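Delta toxin (Clostridium perfringens, PDB 2YGT) is a beta-pore-forming haemolysin that probably lyses host cells by assembling on their membranes and inserting a transmembrane beta-barrel. Local coordinates at residues A[87-92]-A[265-270]; A[184-189]-A[195-200]; A[209-214]-A[255-260]. One frame throughout, in Å; residues are numbered along the deposited sequence.

Interaction 1. Residues A[87-92]-A[265-270]; sequences MRWPIK and GRNYPD
W89 and N267 reach for each other across an intervening strand, and on the other face of the same antiparallel sheet R88 and D270 do the same. Both pairs belong to the end of the molecule that, by comparison with the staphylococcal leukocidins, is probably the rim domain. The strand between them is 241-259, which pairs with 84-99 along one border and with 263-282 along the other, so the two segments meet through side chains that reach over it, R88 and W89 covering most of the distance, rather than through backbone bonds.

From CB of W89 the side chain leaves with CG between the backbone N and the carbonyl carbon (chi1 66°), which swings the indole out over the central strand. On its leading edge CD1 of W89 is still 4.0 Å from N267 OD1. The next atom, W89 NE1, donates to N267 OD1 at 2.8 Å, with the oxygen practically in the ring plane; the amide is turned about 55° from that plane. Beyond the bond, W89 CE2 passes 3.5 Å from N267 OD1 and CZ2 follows along the same oxygen. The N–H of this buried tryptophan is thus satisfied, while N267 ND2 donates to OD1 of N253 on the middle strand, so both ends of the amide are held and its flip is fixed. F177 and F198 pack edge-to-face with the indole. Just past P90 the strand turns a corner, and I91 and K92 form a classic beta bulge opposite E251.

R88 is more exposed. Its chain bends at chi3, and the guanidinium comes across D270 with their planes some 80° apart; both side chains also touch S254. D270 OD2 comes in over one guanidinium face, the carboxylate displaced toward its rim, and the salt bridge is closed by R88 NH2 and D270 OD2 at 2.7 Å.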
loop_
_atom_site.group_PDB
_atom_site.type_symbol
_atom_site.label_atom_id
_atom_site.label_comp_id
_atom_site.label_asym_id
_atom_site.label_seq_id
_atom_site.Cartn_x
_atom_site.Cartn_y
_atom_site.Cartn_z
ATOM N N MET A 87 -20.176 10.896 -10.302
ATOM C CA MET A 87 -19.620 9.793 -9.535
ATOM C C MET A 87 -18.246 10.184 -9.011
ATOM O O MET A 87 -17.283 10.267 -9.772
ATOM C CB MET A 87 -19.510 8.528 -10.387
ATOM C CG MET A 87 -18.749 7.401 -9.706
ATOM S SD MET A 87 -18.364 6.028 -10.809
ATOM C CE MET A 87 -17.142 5.151 -9.840
ATOM N N ARG A 88 -18.162 10.438 -7.711
ATOM C CA ARG A 88 -16.882 10.729 -7.077
ATOM C C ARG A 88 -16.140 9.428 -6.798
ATOM O O ARG A 88 -16.716 8.479 -6.268
ATOM C CB ARG A 88 -17.088 11.553 -5.803
ATOM C CG ARG A 88 -17.661 12.931 -6.095
ATOM C CD ARG A 88 -18.031 13.702 -4.840
ATOM N NE ARG A 88 -16.864 14.047 -4.038
ATOM C CZ ARG A 88 -16.810 15.088 -3.213
ATOM N NH1 ARG A 88 -17.856 15.898 -3.095
ATOM N NH2 ARG A 88 -15.709 15.326 -2.514
ATOM N N TRP A 89 -14.865 9.382 -7.173
ATOM C CA TRP A 89 -14.094 8.145 -7.111
ATOM C C TRP A 89 -12.614 8.410 -6.808
ATOM O O TRP A 89 -12.111 9.506 -7.065
ATOM C CB TRP A 89 -14.247 7.369 -8.427
ATOM C CG TRP A 89 -13.645 8.073 -9.610
ATOM C CD1 TRP A 89 -14.109 9.208 -10.212
ATOM C CD2 TRP A 89 -12.466 7.691 -10.332
ATOM N NE1 TRP A 89 -13.292 9.555 -11.261
ATOM C CE2 TRP A 89 -12.274 8.640 -11.355
ATOM C CE3 TRP A 89 -11.553 6.637 -10.210
ATOM C CZ2 TRP A 89 -11.210 8.571 -12.252
ATOM C CZ3 TRP A 89 -10.494 6.568 -11.104
ATOM C CH2 TRP A 89 -10.332 7.531 -12.112
ATOM N N PRO A 90 -11.911 7.402 -6.261
ATOM C CA PRO A 90 -10.498 7.555 -5.903
ATOM C C PRO A 90 -9.595 7.253 -7.092
ATOM O O PRO A 90 -9.288 6.089 -7.348
ATOM C CB PRO A 90 -10.286 6.471 -4.832
ATOM C CG PRO A 90 -11.580 5.663 -4.783
ATOM C CD PRO A 90 -12.377 6.035 -5.989
ATOM N N ILE A 91 -9.174 8.281 -7.817
ATOM C CA ILE A 91 -8.237 8.065 -8.909
ATOM C C ILE A 91 -6.879 7.585 -8.387
ATOM O O ILE A 91 -6.205 6.788 -9.043
ATOM C CB ILE A 91 -8.056 9.326 -9.768
ATOM C CG1 ILE A 91 -7.172 9.020 -10.978
ATOM C CG2 ILE A 91 -7.470 10.461 -8.938
ATOM C CD1 ILE A 91 -7.222 10.085 -12.053
ATOM N N LYS A 92 -6.488 8.050 -7.200
ATOM C CA LYS A 92 -5.161 7.735 -6.674
ATOM C C LYS A 92 -5.105 7.522 -5.158
ATOM O O LYS A 92 -5.694 8.277 -4.383
ATOM C CB LYS A 92 -4.157 8.819 -7.074
ATOM C CG LYS A 92 -2.710 8.371 -6.963
ATOM C CD LYS A 92 -1.762 9.541 -6.785
ATOM C CE LYS A 92 -1.758 10.449 -7.996
ATOM N NZ LYS A 92 -0.564 11.338 -7.989
ATOM N N GLY A 265 -19.410 11.905 -21.155
ATOM C CA GLY A 265 -18.681 11.747 -19.911
ATOM C C GLY A 265 -17.476 12.658 -19.788
ATOM O O GLY A 265 -16.818 12.969 -20.780
ATOM N N ARG A 266 -17.189 13.092 -18.565
ATOM C CA ARG A 266 -16.000 13.896 -18.306
ATOM C C ARG A 266 -15.515 13.774 -16.865
ATOM O O ARG A 266 -16.308 13.819 -15.925
ATOM C CB ARG A 266 -16.242 15.363 -18.653
ATOM C CG ARG A 266 -15.055 16.245 -18.334
ATOM C CD ARG A 266 -15.067 17.512 -19.156
ATOM N NE ARG A 266 -13.724 18.064 -19.288
ATOM C CZ ARG A 266 -13.398 19.030 -20.137
ATOM N NH1 ARG A 266 -14.323 19.553 -20.932
ATOM N NH2 ARG A 266 -12.150 19.471 -20.194
ATOM N N ASN A 267 -14.206 13.624 -16.703
ATOM C CA ASN A 267 -13.603 13.494 -15.383
ATOM C C ASN A 267 -12.912 14.780 -14.932
ATOM O O ASN A 267 -12.065 15.318 -15.644
ATOM C CB ASN A 267 -12.608 12.335 -15.372
ATOM C CG ASN A 267 -12.042 12.070 -13.998
ATOM O OD1 ASN A 267 -12.761 11.667 -13.086
ATOM N ND2 ASN A 267 -10.741 12.289 -13.840
ATOM N N TYR A 268 -13.280 15.268 -13.751
ATOM C CA TYR A 268 -12.686 16.482 -13.200
ATOM C C TYR A 268 -11.929 16.160 -11.920
ATOM O O TYR A 268 -12.236 15.178 -11.244
ATOM C CB TYR A 268 -13.765 17.517 -12.879
ATOM C CG TYR A 268 -14.591 17.964 -14.062
ATOM C CD1 TYR A 268 -15.712 17.250 -14.459
ATOM C CD2 TYR A 268 -14.260 19.113 -14.772
ATOM C CE1 TYR A 268 -16.473 17.655 -15.530
ATOM C CE2 TYR A 268 -15.016 19.527 -15.848
ATOM C CZ TYR A 268 -16.123 18.794 -16.223
ATOM O OH TYR A 268 -16.886 19.194 -17.293
ATOM N N PRO A 269 -10.934 16.992 -11.578
ATOM C CA PRO A 269 -10.276 16.873 -10.274
ATOM C C PRO A 269 -11.277 17.227 -9.186
ATOM O O PRO A 269 -12.341 17.760 -9.504
ATOM C CB PRO A 269 -9.176 17.940 -10.335
ATOM C CG PRO A 269 -8.996 18.242 -11.788
ATOM C CD PRO A 269 -10.342 18.054 -12.406
ATOM N N ASP A 270 -10.957 16.935 -7.931
ATOM C CA ASP A 270 -11.854 17.282 -6.837
ATOM C C ASP A 270 -11.112 17.624 -5.547
ATOM O O ASP A 270 -10.979 18.795 -5.190
ATOM C CB ASP A 270 -12.864 16.162 -6.585
ATOM C CG ASP A 270 -13.999 16.599 -5.681
ATOM O OD1 ASP A 270 -14.664 17.606 -6.000
ATOM O OD2 ASP A 270 -14.229 15.936 -4.650
#

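Interaction 2. Residues A[184-189]-A[195-200]; sequences YNVNSW and NQMFMR
Y184 lies against Q196 and M197, and most of the contact is van der Waals packing between two turns of one long loop. Q196 CB sits over the centre of the Y184 phenol ring, 4.2 Å from its centroid and 10° off the normal, a clear CH-pi contact. At the root of the ring, Y184 CB packs 3.7 Å from M197 CB. M197 bends at chi3 (-51°), which brings its CE to 4.0 Å from V186 CG1; the V186 and M197 side chains run abreast in one direction. W189 brings CE3 to within 3.5 Å of N195 N.

Hydrogen bonding between the two turns is sparse. N195 ND2 makes a weak bond to N185 O, 3.1 Å long, an oxygen that already accepts S188 N to close its own turn. At the outer end a water joins the two side chains of the CH-pi pair, accepting from Q196 NE2 and bonding to Y184 OH, while Q196 OE1 accepts from R202 NE.

Within each segment the polar atoms are used more firmly. S188 OG receives N185 N almost straight on, at 2.9 Å. M197 N approaches N195 OD1 almost head-on to the carbonyl, which holds that amide still while its nitrogen faces the other turn.

The arrangement is a pair of type I turns, N185–S188 and Q196–M199, with Asx turns at N185 and N195, in the long irregular loop joining strand 170-177 to helix 219-222, consistent with the loop-rich rim of leukocidin-like toxins.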
loop_
_atom_site.group_PDB
_atom_site.type_symbol
_atom_site.label_atom_id
_atom_site.label_comp_id
_atom_site.label_asym_id
_atom_site.label_seq_id
_atom_site.Cartn_x
_atom_site.Cartn_y
_atom_site.Cartn_z
ATOM N N TYR A 184 -10.909 2.007 -21.552
ATOM C CA TYR A 184 -10.937 3.451 -21.320
ATOM C C TYR A 184 -10.099 3.852 -20.113
ATOM O O TYR A 184 -10.018 3.119 -19.130
ATOM C CB TYR A 184 -12.372 3.957 -21.144
ATOM C CG TYR A 184 -13.268 3.704 -22.333
ATOM C CD1 TYR A 184 -13.080 4.386 -23.527
ATOM C CD2 TYR A 184 -14.308 2.786 -22.259
ATOM C CE1 TYR A 184 -13.899 4.160 -24.618
ATOM C CE2 TYR A 184 -15.134 2.552 -23.340
ATOM C CZ TYR A 184 -14.926 3.240 -24.517
ATOM O OH TYR A 184 -15.744 3.011 -25.594
ATOM N N ASN A 185 -9.480 5.024 -20.202
ATOM C CA ASN A 185 -8.693 5.577 -19.108
ATOM C C ASN A 185 -8.977 7.068 -18.982
ATOM O O ASN A 185 -9.843 7.592 -19.677
ATOM C CB ASN A 185 -7.201 5.330 -19.337
ATOM C CG ASN A 185 -6.764 5.664 -20.750
ATOM O OD1 ASN A 185 -6.873 6.808 -21.194
ATOM N ND2 ASN A 185 -6.260 4.666 -21.464
ATOM N N VAL A 186 -8.251 7.755 -18.106
ATOM C CA VAL A 186 -8.520 9.172 -17.871
ATOM C C VAL A 186 -8.138 10.045 -19.066
ATOM O O VAL A 186 -8.497 11.219 -19.122
ATOM C CB VAL A 186 -7.833 9.695 -16.596
ATOM C CG1 VAL A 186 -8.254 8.859 -15.393
ATOM C CG2 VAL A 186 -6.318 9.702 -16.761
ATOM N N ASN A 187 -7.420 9.460 -20.022
ATOM C CA ASN A 187 -7.033 10.164 -21.243
ATOM C C ASN A 187 -8.028 10.005 -22.389
ATOM O O ASN A 187 -7.920 10.687 -23.406
ATOM C CB ASN A 187 -5.660 9.685 -21.711
ATOM C CG ASN A 187 -4.536 10.242 -20.873
ATOM O OD1 ASN A 187 -3.816 9.500 -20.206
ATOM N ND2 ASN A 187 -4.384 11.561 -20.891
ATOM N N SER A 188 -8.986 9.099 -22.228
ATOM C CA SER A 188 -9.930 8.787 -23.297
ATOM C C SER A 188 -10.861 9.958 -23.595
ATOM O O SER A 188 -11.484 10.513 -22.690
ATOM C CB SER A 188 -10.750 7.540 -22.945
ATOM O OG SER A 188 -9.910 6.431 -22.680
ATOM N N TRP A 189 -10.946 10.337 -24.866
ATOM C CA TRP A 189 -11.917 11.342 -25.278
ATOM C C TRP A 189 -12.514 11.062 -26.657
ATOM O O TRP A 189 -11.834 11.149 -27.679
ATOM C CB TRP A 189 -11.335 12.760 -25.221
ATOM C CG TRP A 189 -12.395 13.803 -25.437
ATOM C CD1 TRP A 189 -12.684 14.448 -26.604
ATOM C CD2 TRP A 189 -13.332 14.292 -24.467
ATOM N NE1 TRP A 189 -13.730 15.318 -26.418
ATOM C CE2 TRP A 189 -14.147 15.241 -25.115
ATOM C CE3 TRP A 189 -13.554 14.026 -23.111
ATOM C CZ2 TRP A 189 -15.168 15.927 -24.454
ATOM C CZ3 TRP A 189 -14.570 14.707 -22.456
ATOM C CH2 TRP A 189 -15.363 15.647 -23.128
ATOM N N ASN A 195 -15.512 11.182 -22.338
ATOM C CA ASN A 195 -14.790 10.113 -21.655
ATOM C C ASN A 195 -15.779 9.101 -21.091
ATOM O O ASN A 195 -16.579 9.433 -20.218
ATOM C CB ASN A 195 -13.914 10.689 -20.538
ATOM C CG ASN A 195 -13.143 9.615 -19.781
ATOM O OD1 ASN A 195 -13.684 8.560 -19.452
ATOM N ND2 ASN A 195 -11.875 9.890 -19.492
ATOM N N GLN A 196 -15.712 7.864 -21.581
ATOM C CA GLN A 196 -16.726 6.860 -21.270
ATOM C C GLN A 196 -16.263 5.799 -20.272
ATOM O O GLN A 196 -16.860 4.723 -20.184
ATOM C CB GLN A 196 -17.187 6.161 -22.554
ATOM C CG GLN A 196 -17.430 7.084 -23.734
ATOM C CD GLN A 196 -17.441 6.335 -25.056
ATOM O OE1 GLN A 196 -18.362 5.570 -25.346
ATOM N NE2 GLN A 196 -16.409 6.553 -25.864
ATOM N N MET A 197 -15.215 6.097 -19.512
ATOM C CA MET A 197 -14.614 5.089 -18.644
ATOM C C MET A 197 -15.590 4.461 -17.641
ATOM O O MET A 197 -15.537 3.255 -17.402
ATOM C CB MET A 197 -13.346 5.617 -17.953
ATOM C CG MET A 197 -13.562 6.749 -16.970
ATOM S SD MET A 197 -11.986 7.488 -16.471
ATOM C CE MET A 197 -11.074 6.034 -15.981
ATOM N N PHE A 198 -16.480 5.265 -17.064
ATOM C CA PHE A 198 -17.445 4.738 -16.094
ATOM C C PHE A 198 -18.895 4.898 -16.551
ATOM O O PHE A 198 -19.824 4.864 -15.744
ATOM C CB PHE A 198 -17.239 5.372 -14.714
ATOM C CG PHE A 198 -15.876 5.124 -14.132
ATOM C CD1 PHE A 198 -15.375 3.836 -14.035
ATOM C CD2 PHE A 198 -15.095 6.177 -13.683
ATOM C CE1 PHE A 198 -14.119 3.602 -13.507
ATOM C CE2 PHE A 198 -13.839 5.951 -13.149
ATOM C CZ PHE A 198 -13.351 4.658 -13.063
ATOM N N MET A 199 -19.074 5.060 -17.857
ATOM C CA MET A 199 -20.398 5.206 -18.452
ATOM C C MET A 199 -21.009 3.840 -18.800
ATOM O O MET A 199 -20.468 3.095 -19.616
ATOM C CB MET A 199 -20.307 6.101 -19.693
ATOM C CG MET A 199 -21.639 6.487 -20.304
ATOM S SD MET A 199 -21.431 7.267 -21.923
ATOM C CE MET A 199 -20.412 8.671 -21.490
ATOM N N ARG A 200 -22.135 3.514 -18.170
ATOM C CA ARG A 200 -22.773 2.216 -18.380
ATOM C C ARG A 200 -23.369 2.086 -19.780
ATOM O O ARG A 200 -23.335 1.013 -20.382
ATOM C CB ARG A 200 -23.856 1.965 -17.327
ATOM C CG ARG A 200 -24.472 0.579 -17.402
ATOM C CD ARG A 200 -25.407 0.323 -16.231
ATOM N NE ARG A 200 -25.482 -1.099 -15.906
ATOM C CZ ARG A 200 -26.445 -1.917 -16.321
ATOM N NH1 ARG A 200 -27.432 -1.459 -17.081
ATOM N NH2 ARG A 200 -26.425 -3.196 -15.969
HETATM O O HOH W 1 -15.478 4.806 -28.260
#

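Interaction 3. Residues A[209-214]-A[255-260]; sequences TNFTPD and YHIAWD
F211 overlaps I257 with one face of its ring: I257 CD1 lies 3.9 Å above the plane of the F211 ring, displaced toward the rim. This buried contact, carried by apolar groups with no hydrogen bond between the segments, lays the irregular loop 209-214 onto strand 241-259 of the antiparallel sheet, in what is probably the rim domain of a leukocidin-like fold.

The fit depends on how both partners stand. I257 has CG1 between its backbone N and carbonyl carbon (chi1 57°), which lifts the ethyl branch toward the loop, and CG1 of I257 comes 3.9 Å from F211 CZ. M87 also packs on F211. On the same strand, two residues earlier, Y255 also faces the loop. Here the two rings meet rim to rim, with F211 CE1 3.5 Å from Y255 CD2. Their planes are inclined at 63°, and neither ring covers the other, so this is not a face stack. The tyrosine's polar end is used beyond this contact, where OH bonds to the carbonyl oxygen of N195.

N210 completes the patch with its aliphatic part. Its amide is engaged away from the strand, ND2 donating to the carbonyl oxygen of S201, and W263 lies against both N210 and I257. What N210 gives the strand is carbon: N210 CB stands 3.9 Å from I257 CD1.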
loop_
_atom_site.group_PDB
_atom_site.type_symbol
_atom_site.label_atom_id
_atom_site.label_comp_id
_atom_site.label_asym_id
_atom_site.label_seq_id
_atom_site.Cartn_x
_atom_site.Cartn_y
_atom_site.Cartn_z
ATOM N N THR A 209 -28.053 6.392 -12.378
ATOM C CA THR A 209 -28.283 4.982 -12.664
ATOM C C THR A 209 -27.362 4.478 -13.778
ATOM O O THR A 209 -27.231 3.273 -13.998
ATOM C CB THR A 209 -29.771 4.742 -13.034
ATOM O OG1 THR A 209 -30.534 4.558 -11.835
ATOM C CG2 THR A 209 -29.939 3.520 -13.924
ATOM N N ASN A 210 -26.696 5.407 -14.454
ATOM C CA ASN A 210 -25.918 5.065 -15.638
ATOM C C ASN A 210 -24.404 4.943 -15.421
ATOM O O ASN A 210 -23.625 5.023 -16.374
ATOM C CB ASN A 210 -26.211 6.058 -16.759
ATOM C CG ASN A 210 -25.742 5.561 -18.104
ATOM O OD1 ASN A 210 -25.907 4.388 -18.437
ATOM N ND2 ASN A 210 -25.153 6.454 -18.887
ATOM N N PHE A 211 -23.985 4.750 -14.176
ATOM C CA PHE A 211 -22.578 4.478 -13.904
ATOM C C PHE A 211 -22.314 2.975 -13.900
ATOM O O PHE A 211 -23.182 2.183 -13.533
ATOM C CB PHE A 211 -22.140 5.105 -12.579
ATOM C CG PHE A 211 -22.148 6.609 -12.587
ATOM C CD1 PHE A 211 -21.350 7.315 -13.472
ATOM C CD2 PHE A 211 -22.945 7.315 -11.702
ATOM C CE1 PHE A 211 -21.353 8.698 -13.481
ATOM C CE2 PHE A 211 -22.950 8.699 -11.705
ATOM C CZ PHE A 211 -22.153 9.390 -12.595
ATOM N N THR A 212 -21.118 2.589 -14.332
ATOM C CA THR A 212 -20.719 1.186 -14.341
ATOM C C THR A 212 -21.172 0.486 -13.066
ATOM O O THR A 212 -20.816 0.906 -11.965
ATOM C CB THR A 212 -19.196 1.038 -14.476
ATOM O OG1 THR A 212 -18.773 1.597 -15.725
ATOM C CG2 THR A 212 -18.792 -0.428 -14.413
ATOM N N PRO A 213 -21.969 -0.583 -13.213
ATOM C CA PRO A 213 -22.485 -1.349 -12.074
ATOM C C PRO A 213 -21.355 -1.803 -11.160
ATOM O O PRO A 213 -20.235 -2.013 -11.626
ATOM C CB PRO A 213 -23.146 -2.558 -12.746
ATOM C CG PRO A 213 -22.563 -2.586 -14.143
ATOM C CD PRO A 213 -22.443 -1.146 -14.485
ATOM N N ASP A 214 -21.646 -1.954 -9.874
ATOM C CA ASP A 214 -20.612 -2.297 -8.903
ATOM C C ASP A 214 -19.848 -3.575 -9.244
ATOM O O ASP A 214 -18.639 -3.652 -9.028
ATOM C CB ASP A 214 -21.188 -2.374 -7.486
ATOM C CG ASP A 214 -21.317 -1.012 -6.837
ATOM O OD1 ASP A 214 -21.340 -0.008 -7.576
ATOM O OD2 ASP A 214 -21.385 -0.945 -5.593
ATOM N N TYR A 255 -16.312 12.175 -11.762
ATOM C CA TYR A 255 -16.680 11.753 -13.106
ATOM C C TYR A 255 -18.117 12.175 -13.395
ATOM O O TYR A 255 -19.061 11.647 -12.808
ATOM C CB TYR A 255 -16.518 10.238 -13.257
ATOM C CG TYR A 255 -16.918 9.708 -14.619
ATOM C CD1 TYR A 255 -16.080 9.857 -15.717
ATOM C CD2 TYR A 255 -18.134 9.061 -14.804
ATOM C CE1 TYR A 255 -16.446 9.380 -16.964
ATOM C CE2 TYR A 255 -18.507 8.578 -16.042
ATOM C CZ TYR A 255 -17.661 8.739 -17.118
ATOM O OH TYR A 255 -18.031 8.258 -18.350
ATOM N N HIS A 256 -18.271 13.146 -14.289
ATOM C CA HIS A 256 -19.583 13.676 -14.644
ATOM C C HIS A 256 -20.122 13.027 -15.910
ATOM O O HIS A 256 -19.396 12.872 -16.892
ATOM C CB HIS A 256 -19.500 15.186 -14.883
ATOM C CG HIS A 256 -19.248 15.991 -13.644
ATOM N ND1 HIS A 256 -20.088 17.002 -13.231
ATOM C CD2 HIS A 256 -18.249 15.934 -12.732
ATOM C CE1 HIS A 256 -19.619 17.533 -12.116
ATOM N NE2 HIS A 256 -18.504 16.903 -11.791
ATOM N N ILE A 257 -21.396 12.649 -15.884
ATOM C CA ILE A 257 -22.116 12.353 -17.118
ATOM C C ILE A 257 -23.216 13.391 -17.326
ATOM O O ILE A 257 -23.958 13.719 -16.400
ATOM C CB ILE A 257 -22.710 10.924 -17.142
ATOM C CG1 ILE A 257 -23.632 10.697 -15.942
ATOM C CG2 ILE A 257 -21.597 9.889 -17.184
ATOM C CD1 ILE A 257 -24.385 9.384 -15.997
ATOM N N ALA A 258 -23.297 13.920 -18.541
ATOM C CA ALA A 258 -24.284 14.939 -18.871
ATOM C C ALA A 258 -24.998 14.570 -20.162
ATOM O O ALA A 258 -24.363 14.202 -21.149
ATOM C CB ALA A 258 -23.620 16.301 -19.000
ATOM N N TRP A 259 -26.322 14.669 -20.147
ATOM C CA TRP A 259 -27.128 14.278 -21.294
ATOM C C TRP A 259 -27.406 15.447 -22.233
ATOM O O TRP A 259 -27.985 16.454 -21.832
ATOM C CB TRP A 259 -28.450 13.660 -20.834
ATOM C CG TRP A 259 -29.331 13.241 -21.969
ATOM C CD1 TRP A 259 -30.275 13.999 -22.596
ATOM C CD2 TRP A 259 -29.352 11.960 -22.618
ATOM N NE1 TRP A 259 -30.881 13.274 -23.592
ATOM C CE2 TRP A 259 -30.334 12.019 -23.625
ATOM C CE3 TRP A 259 -28.636 10.771 -22.438
ATOM C CZ2 TRP A 259 -30.619 10.935 -24.456
ATOM C CZ3 TRP A 259 -28.921 9.693 -23.266
ATOM C CH2 TRP A 259 -29.905 9.784 -24.262
ATOM N N ASP A 260 -26.982 15.304 -23.482
ATOM C CA ASP A 260 -27.349 16.240 -24.535
ATOM C C ASP A 260 -28.457 15.585 -25.348
ATOM O O ASP A 260 -29.639 15.818 -25.104
ATOM C CB ASP A 260 -26.143 16.559 -25.419
ATOM C CG ASP A 260 -26.383 17.752 -26.326
ATOM O OD1 ASP A 260 -27.467 18.366 -26.229
ATOM O OD2 ASP A 260 -25.486 18.074 -27.134
#

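All three contacts cluster at one end of the chain, centres 11 to 12 Å apart and away from the zinc sites. Interactions 1 and 3 share the sheet: 241-259 is the strand bridged by the former and packed on by the latter, and M87 N probably bonds to Y255 O between them. Interaction 2 joins two turns of the loop that also supplies 209-214, and it is probably tied to both others, to G265 O through N195 N and to N210 O through R200 N. Their chemistry differs: interaction 3 is buried and apolar; interactions 1 and 2 are both partly buried, the first polar and charged, the second packing with a weak bond and a water.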